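Deoxyribodipyrimidine photo-lyase (Oryza sativa Japonica Group, PDB 3UMV) uses light to split cyclobutane pyrimidine dimers in UV-damaged DNA back into separate pyrimidines, with one FAD bound per subunit as cofactor. Local coordinates at residues Arg98-Asp103 / Leu109-Phe114; Pro122-Arg127 / Asp213-Glu218; Leu57-Leu62 / Ser68-Ala73. All blocks are in the same frame, centred on the assembly; numbering follows the deposited sequence. Where two conformers were deposited one is given.

Contact 1. Residues Arg98-Asp103 / Leu109-Phe114. With URE (urea), chain N.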
ATOM      1  N   ARG A  98       3.346  -6.276 -16.635  1.00 18.99           N
ATOM      2  CA  ARG A  98       3.908  -6.903 -17.830  1.00 19.19           C
ATOM      3  C   ARG A  98       4.522  -8.263 -17.485  1.00 21.36           C
ATOM      4  O   ARG A  98       4.345  -9.238 -18.220  1.00 22.96           O
ATOM      5  CB  ARG A  98       4.955  -5.981 -18.466  1.00 20.12           C
ATOM      6  CG  ARG A  98       5.719  -6.585 -19.620  1.00 24.64           C
ATOM      7  CD  ARG A  98       6.701  -5.568 -20.168  1.00 25.73           C
ATOM      8  NE  ARG A  98       6.971  -5.786 -21.577  1.00 26.88           N
ATOM      9  CZ  ARG A  98       7.547  -4.874 -22.347  1.00 26.25           C
ATOM     10  NH1 ARG A  98       7.764  -5.117 -23.636  1.00 31.33           N
ATOM     11  NH2 ARG A  98       7.895  -3.708 -21.811  1.00 27.57           N
ATOM     12  N   ARG A  99       5.247  -8.311 -16.371  0.50 19.28           N
ATOM     13  CA  ARG A  99       5.847  -9.545 -15.874  0.50 18.06           C
ATOM     14  C   ARG A  99       4.770 -10.549 -15.479  0.50 19.32           C
ATOM     15  O   ARG A  99       4.842 -11.730 -15.824  0.50 19.29           O
ATOM     16  CB  ARG A  99       6.745  -9.250 -14.667  0.50 16.88           C
ATOM     17  CG  ARG A  99       7.996  -8.440 -14.987  0.50 18.70           C
ATOM     18  CD  ARG A  99       8.884  -9.176 -15.978  0.50 24.36           C
ATOM     19  NE  ARG A  99       9.123 -10.551 -15.551  0.50 30.70           N
ATOM     20  CZ  ARG A  99      10.158 -10.943 -14.815  0.50 34.96           C
ATOM     21  NH1 ARG A  99      11.068 -10.065 -14.421  0.50 35.98           N
ATOM     22  NH2 ARG A  99      10.280 -12.218 -14.476  0.50 38.00           N
ATOM     23  N   LEU A 100       3.771 -10.069 -14.747  1.00 18.73           N
ATOM     24  CA  LEU A 100       2.663 -10.916 -14.303  1.00 17.66           C
ATOM     25  C   LEU A 100       1.902 -11.530 -15.483  1.00 22.27           C
ATOM     26  O   LEU A 100       1.552 -12.715 -15.471  1.00 22.52           O
ATOM     27  CB  LEU A 100       1.718 -10.113 -13.398  1.00 17.51           C
ATOM     28  CG  LEU A 100       0.557 -10.865 -12.739  1.00 20.41           C
ATOM     29  CD1 LEU A 100       0.130 -10.216 -11.425  1.00 21.41           C
ATOM     30  CD2 LEU A 100      -0.616 -10.925 -13.685  1.00 22.61           C
ATOM     31  N   ALA A 101       1.653 -10.719 -16.507  1.00 19.71           N
ATOM     32  CA  ALA A 101       0.972 -11.195 -17.700  1.00 21.99           C
ATOM     33  C   ALA A 101       1.765 -12.330 -18.347  1.00 23.21           C
ATOM     34  O   ALA A 101       1.185 -13.293 -18.837  1.00 27.44           O
ATOM     35  CB  ALA A 101       0.751 -10.044 -18.677  1.00 19.58           C
ATOM     36  N   ALA A 102       3.092 -12.221 -18.326  1.00 22.91           N
ATOM     37  CA  ALA A 102       3.955 -13.262 -18.881  1.00 21.51           C
ATOM     38  C   ALA A 102       3.864 -14.549 -18.064  1.00 23.08           C
ATOM     39  O   ALA A 102       3.780 -15.639 -18.614  1.00 25.29           O
ATOM     40  CB  ALA A 102       5.402 -12.782 -18.960  1.00 21.47           C
ATOM     41  N   ASP A 103       3.879 -14.417 -16.747  1.00 21.75           N
ATOM     42  CA  ASP A 103       3.713 -15.588 -15.896  1.00 23.55           C
ATOM     43  C   ASP A 103       2.337 -16.215 -16.098  1.00 21.97           C
ATOM     44  O   ASP A 103       2.187 -17.437 -16.052  1.00 23.09           O
ATOM     45  CB  ASP A 103       3.925 -15.234 -14.428  1.00 23.70           C
ATOM     46  CG  ASP A 103       5.365 -14.852 -14.120  1.00 32.08           C
ATOM     47  OD1 ASP A 103       5.609 -14.239 -13.059  1.00 32.11           O
ATOM     48  OD2 ASP A 103       6.257 -15.174 -14.934  1.00 32.87           O
ATOM     49  N   LEU A 109      -3.144 -19.161 -17.847  1.00 30.46           N
ATOM     50  CA  LEU A 109      -4.151 -18.381 -17.142  1.00 29.59           C
ATOM     51  C   LEU A 109      -4.360 -17.078 -17.905  1.00 27.90           C
ATOM     52  O   LEU A 109      -3.445 -16.260 -18.015  1.00 26.44           O
ATOM     53  CB  LEU A 109      -3.690 -18.098 -15.706  1.00 27.32           C
ATOM     54  CG  LEU A 109      -4.543 -17.219 -14.785  1.00 29.57           C
ATOM     55  CD1 LEU A 109      -5.916 -17.822 -14.513  1.00 27.50           C
ATOM     56  CD2 LEU A 109      -3.800 -16.985 -13.486  1.00 28.82           C
ATOM     57  N   PRO A 110      -5.564 -16.896 -18.457  1.00 22.68           N
ATOM     58  CA  PRO A 110      -5.943 -15.727 -19.257  1.00 22.85           C
ATOM     59  C   PRO A 110      -5.882 -14.456 -18.423  1.00 25.55           C
ATOM     60  O   PRO A 110      -6.427 -14.431 -17.322  1.00 25.19           O
ATOM     61  CB  PRO A 110      -7.399 -16.023 -19.638  1.00 24.83           C
ATOM     62  CG  PRO A 110      -7.561 -17.486 -19.453  1.00 24.58           C
ATOM     63  CD  PRO A 110      -6.676 -17.851 -18.314  1.00 25.71           C
ATOM     64  N   PHE A 111      -5.228 -13.418 -18.939  1.00 21.08           N
ATOM     65  CA  PHE A 111      -5.133 -12.147 -18.224  1.00 20.88           C
ATOM     66  C   PHE A 111      -5.728 -11.052 -19.098  1.00 19.47           C
ATOM     67  O   PHE A 111      -5.165 -10.709 -20.134  1.00 22.30           O
ATOM     68  CB  PHE A 111      -3.668 -11.833 -17.885  1.00 18.12           C
ATOM     69  CG  PHE A 111      -3.459 -10.523 -17.154  1.00 19.04           C
ATOM     70  CD1 PHE A 111      -3.743 -10.405 -15.801  1.00 18.69           C
ATOM     71  CD2 PHE A 111      -2.950  -9.422 -17.824  1.00 23.39           C
ATOM     72  CE1 PHE A 111      -3.530  -9.189 -15.126  1.00 19.07           C
ATOM     73  CE2 PHE A 111      -2.743  -8.215 -17.161  1.00 19.93           C
ATOM     74  CZ  PHE A 111      -3.034  -8.105 -15.805  1.00 17.91           C
ATOM     75  N   PHE A 112      -6.869 -10.506 -18.677  1.00 19.97           N
ATOM     76  CA  PHE A 112      -7.507  -9.399 -19.386  1.00 21.81           C
ATOM     77  C   PHE A 112      -7.043  -8.053 -18.829  1.00 21.86           C
ATOM     78  O   PHE A 112      -7.216  -7.774 -17.644  1.00 26.46           O
ATOM     79  CB  PHE A 112      -9.028  -9.481 -19.249  1.00 18.18           C
ATOM     80  CG  PHE A 112      -9.643 -10.651 -19.968  1.00 22.43           C
ATOM     81  CD1 PHE A 112     -10.139 -10.512 -21.251  1.00 23.36           C
ATOM     82  CD2 PHE A 112      -9.726 -11.889 -19.354  1.00 23.68           C
ATOM     83  CE1 PHE A 112     -10.710 -11.591 -21.917  1.00 23.87           C
ATOM     84  CE2 PHE A 112     -10.297 -12.981 -20.015  1.00 23.10           C
ATOM     85  CZ  PHE A 112     -10.789 -12.829 -21.297  1.00 22.22           C
ATOM     86  N   LEU A 113      -6.455  -7.226 -19.688  1.00 21.07           N
ATOM     87  CA  LEU A 113      -6.046  -5.882 -19.306  1.00 22.29           C
ATOM     88  C   LEU A 113      -6.985  -4.838 -19.893  1.00 23.33           C
ATOM     89  O   LEU A 113      -7.151  -4.759 -21.111  1.00 27.62           O
ATOM     90  CB  LEU A 113      -4.620  -5.597 -19.771  1.00 21.30           C
ATOM     91  CG  LEU A 113      -4.140  -4.210 -19.340  1.00 24.69           C
ATOM     92  CD1 LEU A 113      -4.149  -4.097 -17.834  1.00 24.75           C
ATOM     93  CD2 LEU A 113      -2.750  -3.914 -19.895  1.00 28.63           C
ATOM     94  N   PHE A 114      -7.590  -4.033 -19.022  1.00 19.77           N
ATOM     95  CA  PHE A 114      -8.525  -2.992 -19.446  1.00 21.63           C
ATOM     96  C   PHE A 114      -7.995  -1.607 -19.072  1.00 23.51           C
ATOM     97  O   PHE A 114      -7.766  -1.319 -17.894  1.00 21.97           O
ATOM     98  CB  PHE A 114      -9.893  -3.217 -18.797  1.00 21.53           C
ATOM     99  CG  PHE A 114     -10.579  -4.488 -19.239  1.00 24.05           C
ATOM    100  CD1 PHE A 114     -10.873  -5.491 -18.329  1.00 19.51           C
ATOM    101  CD2 PHE A 114     -10.925  -4.676 -20.564  1.00 27.28           C
ATOM    102  CE1 PHE A 114     -11.516  -6.655 -18.734  1.00 21.07           C
ATOM    103  CE2 PHE A 114     -11.560  -5.841 -20.980  1.00 27.59           C
ATOM    104  CZ  PHE A 114     -11.852  -6.834 -20.067  1.00 26.13           C
TER
HETATM  105  C   URE N 905      -9.488  -7.205 -23.507  1.00 33.24           C
HETATM  106  O   URE N 905      -8.605  -8.029 -23.335  1.00 28.10           O
HETATM  107  N1  URE N 905      -9.292  -5.961 -23.156  1.00 33.15           N
HETATM  108  N2  URE N 905     -10.632  -7.570 -24.032  1.00 34.60           N
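L100 and A101 on helix 87-106 meet the ring of F111 on strand 111-114, the last helix-to-strand packing of a beta-alpha-beta unit (strand 70-75, helix 87-106, strand 111-114) in the Rossmann-like alpha/beta domain of photolyases. F111 reaches straight for the helix: its CG stands anti to the backbone N (chi1 179°), which carries the ring off the sheet and against the helix, where L100 and A101 meet its two sides. The L100 side chain crosses the phenyl at about a right angle, and its branch CD2 lies 3.7 Å from F111 CE1. At the other side of the ring, A101 CB comes to 3.8 Å from the ortho carbon F111 CD2. A methyl suits A101 because the backbones approach closely there, the CA atoms of A101 and F111 being 6.2 Å apart, while the wide phenyl fills the span from strand to helix. W222 of helix 222-231 also touches A101. Strand alternation turns F112 and F114 to the opposite face of the sheet, where a bound urea sits by both rings. Its amide nitrogen N1 donates a hydrogen bond to the backbone O of L113, 3.2 Å long with an N-H...O angle of 153°.

Contact 2. Residues Pro122-Arg127 / Asp213-Glu218. Unlike the reference sequence in segment 122-127: Q126 (reference Arg). With URE (urea), chain N.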
ATOM      1  N   PRO A 122     -17.558  -5.247 -15.410  1.00 28.19           N
ATOM      2  CA  PRO A 122     -18.882  -5.854 -15.568  1.00 28.89           C
ATOM      3  C   PRO A 122     -19.196  -6.190 -17.026  1.00 27.14           C
ATOM      4  O   PRO A 122     -19.887  -7.180 -17.306  1.00 25.28           O
ATOM      5  CB  PRO A 122     -19.835  -4.775 -15.037  1.00 30.60           C
ATOM      6  CG  PRO A 122     -19.046  -3.525 -14.988  1.00 26.52           C
ATOM      7  CD  PRO A 122     -17.631  -3.948 -14.720  1.00 28.49           C
ATOM      8  N   ALA A 123     -18.702  -5.372 -17.948  1.00 26.95           N
ATOM      9  CA  ALA A 123     -18.895  -5.654 -19.361  1.00 27.98           C
ATOM     10  C   ALA A 123     -18.337  -7.033 -19.705  1.00 27.11           C
ATOM     11  O   ALA A 123     -18.998  -7.823 -20.378  1.00 25.19           O
ATOM     12  CB  ALA A 123     -18.242  -4.580 -20.217  1.00 28.90           C
ATOM     13  N   LEU A 124     -17.119  -7.316 -19.242  1.00 25.72           N
ATOM     14  CA  LEU A 124     -16.492  -8.607 -19.509  1.00 26.68           C
ATOM     15  C   LEU A 124     -17.277  -9.747 -18.865  1.00 24.04           C
ATOM     16  O   LEU A 124     -17.550 -10.765 -19.500  1.00 26.50           O
ATOM     17  CB  LEU A 124     -15.042  -8.632 -19.024  1.00 25.57           C
ATOM     18  CG  LEU A 124     -14.387 -10.011 -19.120  1.00 23.77           C
ATOM     19  CD1 LEU A 124     -14.032 -10.323 -20.557  1.00 20.04           C
ATOM     20  CD2 LEU A 124     -13.139 -10.084 -18.253  1.00 24.84           C
ATOM     21  N   VAL A 125     -17.648  -9.563 -17.603  1.00 20.95           N
ATOM     22  CA  VAL A 125     -18.376 -10.583 -16.866  1.00 23.92           C
ATOM     23  C   VAL A 125     -19.632 -11.013 -17.630  1.00 27.73           C
ATOM     24  O   VAL A 125     -19.977 -12.202 -17.665  1.00 28.75           O
ATOM     25  CB  VAL A 125     -18.731 -10.092 -15.434  1.00 28.10           C
ATOM     26  CG1 VAL A 125     -19.826 -10.951 -14.821  1.00 34.64           C
ATOM     27  CG2 VAL A 125     -17.487 -10.078 -14.550  1.00 27.62           C
ATOM     28  N   GLN A 126     -20.297 -10.052 -18.269  1.00 26.32           N
ATOM     29  CA  GLN A 126     -21.519 -10.348 -19.022  1.00 26.25           C
ATOM     30  C   GLN A 126     -21.264 -11.021 -20.371  1.00 26.99           C
ATOM     31  O   GLN A 126     -22.012 -11.916 -20.758  1.00 28.06           O
ATOM     32  CB  GLN A 126     -22.380  -9.092 -19.185  1.00 29.91           C
ATOM     33  CG  GLN A 126     -23.022  -8.657 -17.882  1.00 32.59           C
ATOM     34  CD  GLN A 126     -23.767  -7.347 -17.996  1.00 37.49           C
ATOM     35  OE1 GLN A 126     -23.268  -6.303 -17.574  1.00 41.69           O
ATOM     36  NE2 GLN A 126     -24.975  -7.394 -18.546  1.00 37.76           N
ATOM     37  N   ARG A 127     -20.211 -10.606 -21.077  1.00 25.03           N
ATOM     38  CA  ARG A 127     -19.858 -11.236 -22.354  1.00 24.60           C
ATOM     39  C   ARG A 127     -19.524 -12.716 -22.143  1.00 30.06           C
ATOM     40  O   ARG A 127     -19.892 -13.570 -22.950  1.00 32.17           O
ATOM     41  CB  ARG A 127     -18.660 -10.542 -23.012  1.00 29.94           C
ATOM     42  CG  ARG A 127     -18.946  -9.171 -23.596  1.00 32.62           C
ATOM     43  CD  ARG A 127     -17.858  -8.760 -24.596  1.00 34.23           C
ATOM     44  NE  ARG A 127     -16.523  -8.718 -23.997  1.00 35.91           N
ATOM     45  CZ  ARG A 127     -16.044  -7.677 -23.328  1.00 36.80           C
ATOM     46  NH1 ARG A 127     -14.817  -7.708 -22.815  1.00 38.17           N
ATOM     47  NH2 ARG A 127     -16.800  -6.602 -23.160  1.00 38.94           N
ATOM     48  N   ASP A 213     -11.644 -21.731 -22.738  1.00 39.04           N
ATOM     49  CA  ASP A 213     -12.164 -21.909 -24.084  1.00 40.93           C
ATOM     50  C   ASP A 213     -13.151 -20.806 -24.458  1.00 39.48           C
ATOM     51  O   ASP A 213     -13.978 -20.981 -25.351  1.00 39.96           O
ATOM     52  CB  ASP A 213     -12.845 -23.275 -24.195  1.00 46.50           C
ATOM     53  CG  ASP A 213     -14.142 -23.350 -23.401  1.00 51.09           C
ATOM     54  OD1 ASP A 213     -15.070 -24.054 -23.855  1.00 57.60           O
ATOM     55  OD2 ASP A 213     -14.243 -22.705 -22.334  1.00 45.77           O
ATOM     56  N   ARG A 214     -13.074 -19.671 -23.770  1.00 34.44           N
ATOM     57  CA  ARG A 214     -13.994 -18.572 -24.042  1.00 37.66           C
ATOM     58  C   ARG A 214     -13.286 -17.447 -24.794  1.00 40.21           C
ATOM     59  O   ARG A 214     -12.267 -17.669 -25.450  1.00 38.20           O
ATOM     60  CB  ARG A 214     -14.604 -18.038 -22.743  1.00 38.23           C
ATOM     61  CG  ARG A 214     -15.255 -19.093 -21.865  1.00 37.70           C
ATOM     62  CD  ARG A 214     -16.377 -19.832 -22.586  1.00 42.87           C
ATOM     63  NE  ARG A 214     -16.914 -20.911 -21.759  1.00 43.49           N
ATOM     64  CZ  ARG A 214     -17.893 -20.755 -20.874  1.00 38.94           C
ATOM     65  NH1 ARG A 214     -18.452 -19.564 -20.704  1.00 35.28           N
ATOM     66  NH2 ARG A 214     -18.315 -21.791 -20.160  1.00 41.40           N
ATOM     67  N   GLU A 215     -13.834 -16.241 -24.689  1.00 43.90           N
ATOM     68  CA  GLU A 215     -13.232 -15.065 -25.304  1.00 43.61           C
ATOM     69  C   GLU A 215     -11.778 -14.928 -24.868  1.00 36.82           C
ATOM     70  O   GLU A 215     -11.463 -15.006 -23.680  1.00 32.14           O
ATOM     71  CB  GLU A 215     -14.016 -13.801 -24.934  1.00 47.41           C
ATOM     72  CG  GLU A 215     -13.264 -12.498 -25.197  1.00 48.10           C
ATOM     73  CD  GLU A 215     -14.093 -11.257 -24.898  1.00 48.19           C
ATOM     74  OE1 GLU A 215     -13.527 -10.272 -24.376  1.00 46.75           O
ATOM     75  OE2 GLU A 215     -15.307 -11.262 -25.191  1.00 49.86           O
ATOM     76  N   GLN A 216     -10.900 -14.721 -25.842  1.00 38.29           N
ATOM     77  CA  GLN A 216      -9.473 -14.584 -25.595  1.00 39.53           C
ATOM     78  C   GLN A 216      -9.129 -13.125 -25.295  1.00 31.42           C
ATOM     79  O   GLN A 216      -9.667 -12.215 -25.935  1.00 33.64           O
ATOM     80  CB  GLN A 216      -8.703 -15.061 -26.828  1.00 46.58           C
ATOM     81  CG  GLN A 216      -7.286 -15.512 -26.544  1.00 53.63           C
ATOM     82  CD  GLN A 216      -7.232 -16.777 -25.709  1.00 56.65           C
ATOM     83  OE1 GLN A 216      -7.955 -17.740 -25.967  1.00 55.73           O
ATOM     84  NE2 GLN A 216      -6.372 -16.778 -24.696  1.00 60.04           N
ATOM     85  N   PRO A 217      -8.224 -12.888 -24.330  1.00 23.37           N
ATOM     86  CA  PRO A 217      -7.876 -11.497 -24.036  1.00 25.02           C
ATOM     87  C   PRO A 217      -7.189 -10.874 -25.242  1.00 29.85           C
ATOM     88  O   PRO A 217      -6.484 -11.565 -25.976  1.00 31.27           O
ATOM     89  CB  PRO A 217      -6.892 -11.617 -22.858  1.00 22.93           C
ATOM     90  CG  PRO A 217      -7.136 -13.004 -22.279  1.00 25.92           C
ATOM     91  CD  PRO A 217      -7.473 -13.836 -23.488  1.00 23.58           C
ATOM     92  N   GLU A 218      -7.419  -9.585 -25.455  1.00 28.04           N
ATOM     93  CA  GLU A 218      -6.768  -8.873 -26.543  1.00 29.42           C
ATOM     94  C   GLU A 218      -5.285  -8.719 -26.226  1.00 28.43           C
ATOM     95  O   GLU A 218      -4.911  -8.532 -25.072  1.00 25.13           O
ATOM     96  CB  GLU A 218      -7.419  -7.503 -26.726  1.00 38.24           C
ATOM     97  CG  GLU A 218      -8.929  -7.588 -26.894  1.00 52.75           C
ATOM     98  CD  GLU A 218      -9.511  -6.404 -27.642  1.00 63.55           C
ATOM     99  OE1 GLU A 218     -10.355  -6.628 -28.537  1.00 66.01           O
ATOM    100  OE2 GLU A 218      -9.129  -5.254 -27.332  1.00 66.86           O
TER
HETATM  101  C   URE N 905      -9.488  -7.205 -23.507  1.00 33.24           C
HETATM  102  O   URE N 905      -8.605  -8.029 -23.335  1.00 28.10           O
HETATM  103  N1  URE N 905      -9.292  -5.961 -23.156  1.00 33.15           N
HETATM  104  N2  URE N 905     -10.632  -7.570 -24.032  1.00 34.60           N
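R127, at the end of helix 120-127, forms a salt bridge with E215 in the loop that runs from helix 196-199 to helix 222-231, tying that loop to the alpha/beta domain. Along the loop, D213 and R214 come first, their own side chains joined by a weak salt bridge from R214 NE to D213 OD2.

E215 follows and carries the contact. Its CG is anti to the backbone N (chi1 164°) and the chain stays extended beyond it, so the carboxylate is held out to the helix. The arginine bends at chi3 (-59°) and presents its NE side, gripping the acid side-on with two nitrogens. R127 NE donates to E215 OE2 at 3.1 Å, and R127 NH1 to E215 OE1 at 3.3 Å. Each oxygen uses its syn lone pair, and the guanidinium and carboxylate planes are only 9° apart. L124 lies alongside, its CA over one face of the R127 guanidinium near the rim and its methyl CD1 3.9 Å from E215 OE1; leucine fits there because it also packs on F112 and F114 of the neighbouring strand. The backbone O of E215 accepts a bond from W212 NE1.

P217 then packs its puckered, apolar ring on F112. At E218 the backbone N donates to the urea O at 2.9 Å, and the side-chain CG lies 3.3 Å from urea N2.

Arginine and glutamate suit this partly solvent-accessible seam, since long chains can bridge backbones whose nearest CA atoms, those of R127 and E215, are 8.2 Å apart. The paired, nearly coplanar bonds imply that each group limits the other's rotation, and the opposite charges probably help both stay ionised.

Contact 3. Residues Leu57-Leu62 / Ser68-Ala73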
ATOM      1  N   LEU A  57      -6.766 -17.666  -5.256  1.00 18.27           N
ATOM      2  CA  LEU A  57      -6.997 -19.023  -4.744  1.00 15.15           C
ATOM      3  C   LEU A  57      -8.489 -19.297  -4.577  1.00 17.08           C
ATOM      4  O   LEU A  57      -8.977 -20.369  -4.939  1.00 16.14           O
ATOM      5  CB  LEU A  57      -6.270 -19.227  -3.409  1.00 20.42           C
ATOM      6  CG  LEU A  57      -4.758 -19.436  -3.500  1.00 24.85           C
ATOM      7  CD1 LEU A  57      -4.095 -19.271  -2.138  1.00 22.09           C
ATOM      8  CD2 LEU A  57      -4.467 -20.808  -4.074  1.00 30.21           C
ATOM      9  N   HIS A  58      -9.213 -18.325  -4.032  1.00 17.27           N
ATOM     10  CA  HIS A  58     -10.654 -18.458  -3.870  1.00 17.48           C
ATOM     11  C   HIS A  58     -11.353 -18.608  -5.221  1.00 20.15           C
ATOM     12  O   HIS A  58     -12.199 -19.480  -5.397  1.00 18.71           O
ATOM     13  CB  HIS A  58     -11.228 -17.267  -3.103  1.00 19.20           C
ATOM     14  CG  HIS A  58     -12.689 -17.402  -2.811  1.00 22.56           C
ATOM     15  ND1 HIS A  58     -13.629 -16.496  -3.257  1.00 23.59           N
ATOM     16  CD2 HIS A  58     -13.374 -18.355  -2.138  1.00 20.23           C
ATOM     17  CE1 HIS A  58     -14.830 -16.879  -2.858  1.00 20.03           C
ATOM     18  NE2 HIS A  58     -14.702 -18.003  -2.177  1.00 23.26           N
ATOM     19  N   ALA A  59     -10.986 -17.762  -6.181  1.00 18.59           N
ATOM     20  CA  ALA A  59     -11.569 -17.841  -7.516  1.00 16.21           C
ATOM     21  C   ALA A  59     -11.307 -19.222  -8.125  1.00 18.13           C
ATOM     22  O   ALA A  59     -12.221 -19.860  -8.618  1.00 20.50           O
ATOM     23  CB  ALA A  59     -11.036 -16.720  -8.420  1.00 16.37           C
ATOM     24  N   ALA A  60     -10.053 -19.667  -8.079  1.00 19.12           N
ATOM     25  CA  ALA A  60      -9.664 -20.965  -8.627  1.00 19.46           C
ATOM     26  C   ALA A  60     -10.428 -22.077  -7.936  1.00 22.19           C
ATOM     27  O   ALA A  60     -10.835 -23.037  -8.576  1.00 25.45           O
ATOM     28  CB  ALA A  60      -8.160 -21.198  -8.469  1.00 16.18           C
ATOM     29  N   GLY A  61     -10.615 -21.955  -6.628  1.00 20.76           N
ATOM     30  CA  GLY A  61     -11.356 -22.970  -5.894  1.00 21.05           C
ATOM     31  C   GLY A  61     -12.815 -23.027  -6.310  1.00 23.86           C
ATOM     32  O   GLY A  61     -13.415 -24.103  -6.340  1.00 26.76           O
ATOM     33  N   LEU A  62     -13.395 -21.873  -6.626  1.00 24.64           N
ATOM     34  CA  LEU A  62     -14.783 -21.821  -7.078  1.00 21.83           C
ATOM     35  C   LEU A  62     -14.877 -22.428  -8.467  1.00 20.70           C
ATOM     36  O   LEU A  62     -15.803 -23.194  -8.764  1.00 23.96           O
ATOM     37  CB  LEU A  62     -15.298 -20.374  -7.107  1.00 20.44           C
ATOM     38  CG  LEU A  62     -15.526 -19.664  -5.770  1.00 21.31           C
ATOM     39  CD1 LEU A  62     -16.059 -18.248  -5.989  1.00 25.31           C
ATOM     40  CD2 LEU A  62     -16.457 -20.455  -4.865  1.00 26.28           C
ATOM     41  N   SER A  68     -15.680 -25.076 -14.101  1.00 31.23           N
ATOM     42  CA  SER A  68     -15.739 -23.901 -14.960  1.00 29.89           C
ATOM     43  C   SER A  68     -14.351 -23.300 -15.120  1.00 30.08           C
ATOM     44  O   SER A  68     -13.470 -23.540 -14.287  1.00 26.53           O
ATOM     45  CB  SER A  68     -16.696 -22.870 -14.371  1.00 32.31           C
ATOM     46  OG  SER A  68     -18.001 -23.414 -14.249  1.00 33.10           O
ATOM     47  N   PRO A  69     -14.143 -22.535 -16.204  1.00 29.48           N
ATOM     48  CA  PRO A  69     -12.850 -21.894 -16.463  1.00 27.92           C
ATOM     49  C   PRO A  69     -12.617 -20.668 -15.584  1.00 26.27           C
ATOM     50  O   PRO A  69     -13.561 -20.131 -14.997  1.00 25.13           O
ATOM     51  CB  PRO A  69     -12.954 -21.481 -17.931  1.00 28.02           C
ATOM     52  CG  PRO A  69     -14.399 -21.292 -18.161  1.00 31.27           C
ATOM     53  CD  PRO A  69     -15.097 -22.318 -17.306  1.00 28.27           C
ATOM     54  N   LEU A  70     -11.358 -20.244 -15.523  1.00 20.80           N
ATOM     55  CA  LEU A  70     -10.902 -19.183 -14.626  1.00 21.66           C
ATOM     56  C   LEU A  70     -10.126 -18.130 -15.406  1.00 22.02           C
ATOM     57  O   LEU A  70      -9.260 -18.470 -16.213  1.00 22.10           O
ATOM     58  CB  LEU A  70      -9.980 -19.774 -13.561  1.00 21.11           C
ATOM     59  CG  LEU A  70      -9.306 -18.782 -12.598  1.00 23.91           C
ATOM     60  CD1 LEU A  70     -10.326 -18.100 -11.718  1.00 20.05           C
ATOM     61  CD2 LEU A  70      -8.269 -19.481 -11.748  1.00 24.88           C
ATOM     62  N   ALA A  71     -10.437 -16.858 -15.166  1.00 22.43           N
ATOM     63  CA  ALA A  71      -9.728 -15.751 -15.804  1.00 20.19           C
ATOM     64  C   ALA A  71      -9.376 -14.666 -14.790  1.00 20.53           C
ATOM     65  O   ALA A  71     -10.060 -14.520 -13.775  1.00 20.95           O
ATOM     66  CB  ALA A  71     -10.555 -15.151 -16.913  1.00 19.30           C
ATOM     67  N   VAL A  72      -8.303 -13.929 -15.066  1.00 18.83           N
ATOM     68  CA  VAL A  72      -7.926 -12.762 -14.268  1.00 16.63           C
ATOM     69  C   VAL A  72      -8.160 -11.513 -15.114  1.00 17.37           C
ATOM     70  O   VAL A  72      -7.880 -11.507 -16.319  1.00 20.28           O
ATOM     71  CB  VAL A  72      -6.437 -12.810 -13.843  1.00 20.35           C
ATOM     72  CG1 VAL A  72      -6.055 -11.533 -13.103  1.00 19.07           C
ATOM     73  CG2 VAL A  72      -6.154 -14.049 -13.002  1.00 21.04           C
ATOM     74  N   ALA A  73      -8.695 -10.465 -14.497  1.00 13.94           N
ATOM     75  CA  ALA A  73      -8.893  -9.191 -15.183  1.00 16.73           C
ATOM     76  C   ALA A  73      -8.343  -8.051 -14.343  1.00 17.36           C
ATOM     77  O   ALA A  73      -8.540  -8.026 -13.131  1.00 16.89           O
ATOM     78  CB  ALA A  73     -10.383  -8.961 -15.484  1.00 18.11           C
TER
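L70 of strand 70-75 spreads its two methyls over consecutive alanines of helix 54-66. Its CD1 lies 3.6 Å from A59 CB, and CD2 lies 3.7 Å from A60 CB. CD2 is equally close to A60 CA, at 3.7 Å, so this branch rests on the helix backbone as well as on a methyl. The fork of the leucine thus straddles the helix surface, one prong to each alanine. No hydrogen bond crosses between the segments; the contact is wholly apolar.

The first torsion sets the direction: with CG anti to the backbone N (chi1 175°), the side chain rises from the strand toward the helix. The small side chains of A59 and A60 suit their places because the helix passes close to the sheet, with the CA atoms of A60 and L70 6.4 Å apart. Putting an alanine in place of L70 would probably open a gap beneath the helix and cost A59 and A60 the leucine branches that pack against them.

Farther out, A59 also packs on V40 and Y42 of strand 40-44 and on V134 of strand 132-135, so this one methyl faces three strands of the sheet. Backbone hydrogen bonds that pair P69 and A71 with V40, and A71 with Y42, fix strand 70-75 beside strand 40-44. Just before the strand, S68 OG hydrogen-bonds to the backbone O of S66, at the end of helix 54-66.

Strand 40-44, helix 54-66 and strand 70-75 together make a beta-alpha-beta crossover between adjacent parallel strands, the repeating unit of the Rossmann-like alpha/beta domain in the photolyase/cryptochrome family.

Overall arrangement
All three contacts belong to one sheet and its surroundings. Contacts 3 and 1 join successive beta-alpha-beta units that share strand 70-75, and V72 hydrogen-bonds through its backbone to P110 and F112, so their strands are neighbours. Both are apolar helix-to-strand packing, but contact 3 is fully buried and built on small alanines, whereas contact 1, at the outermost strand 111-114, is partly buried and uses a large ring. Contact 2 is also partly buried, with its arginine exposed, and depends on charge, joining a helix to a remote loop. F112 links it to contact 1 by packing on L124, E215 and P217, and the same urea touches both.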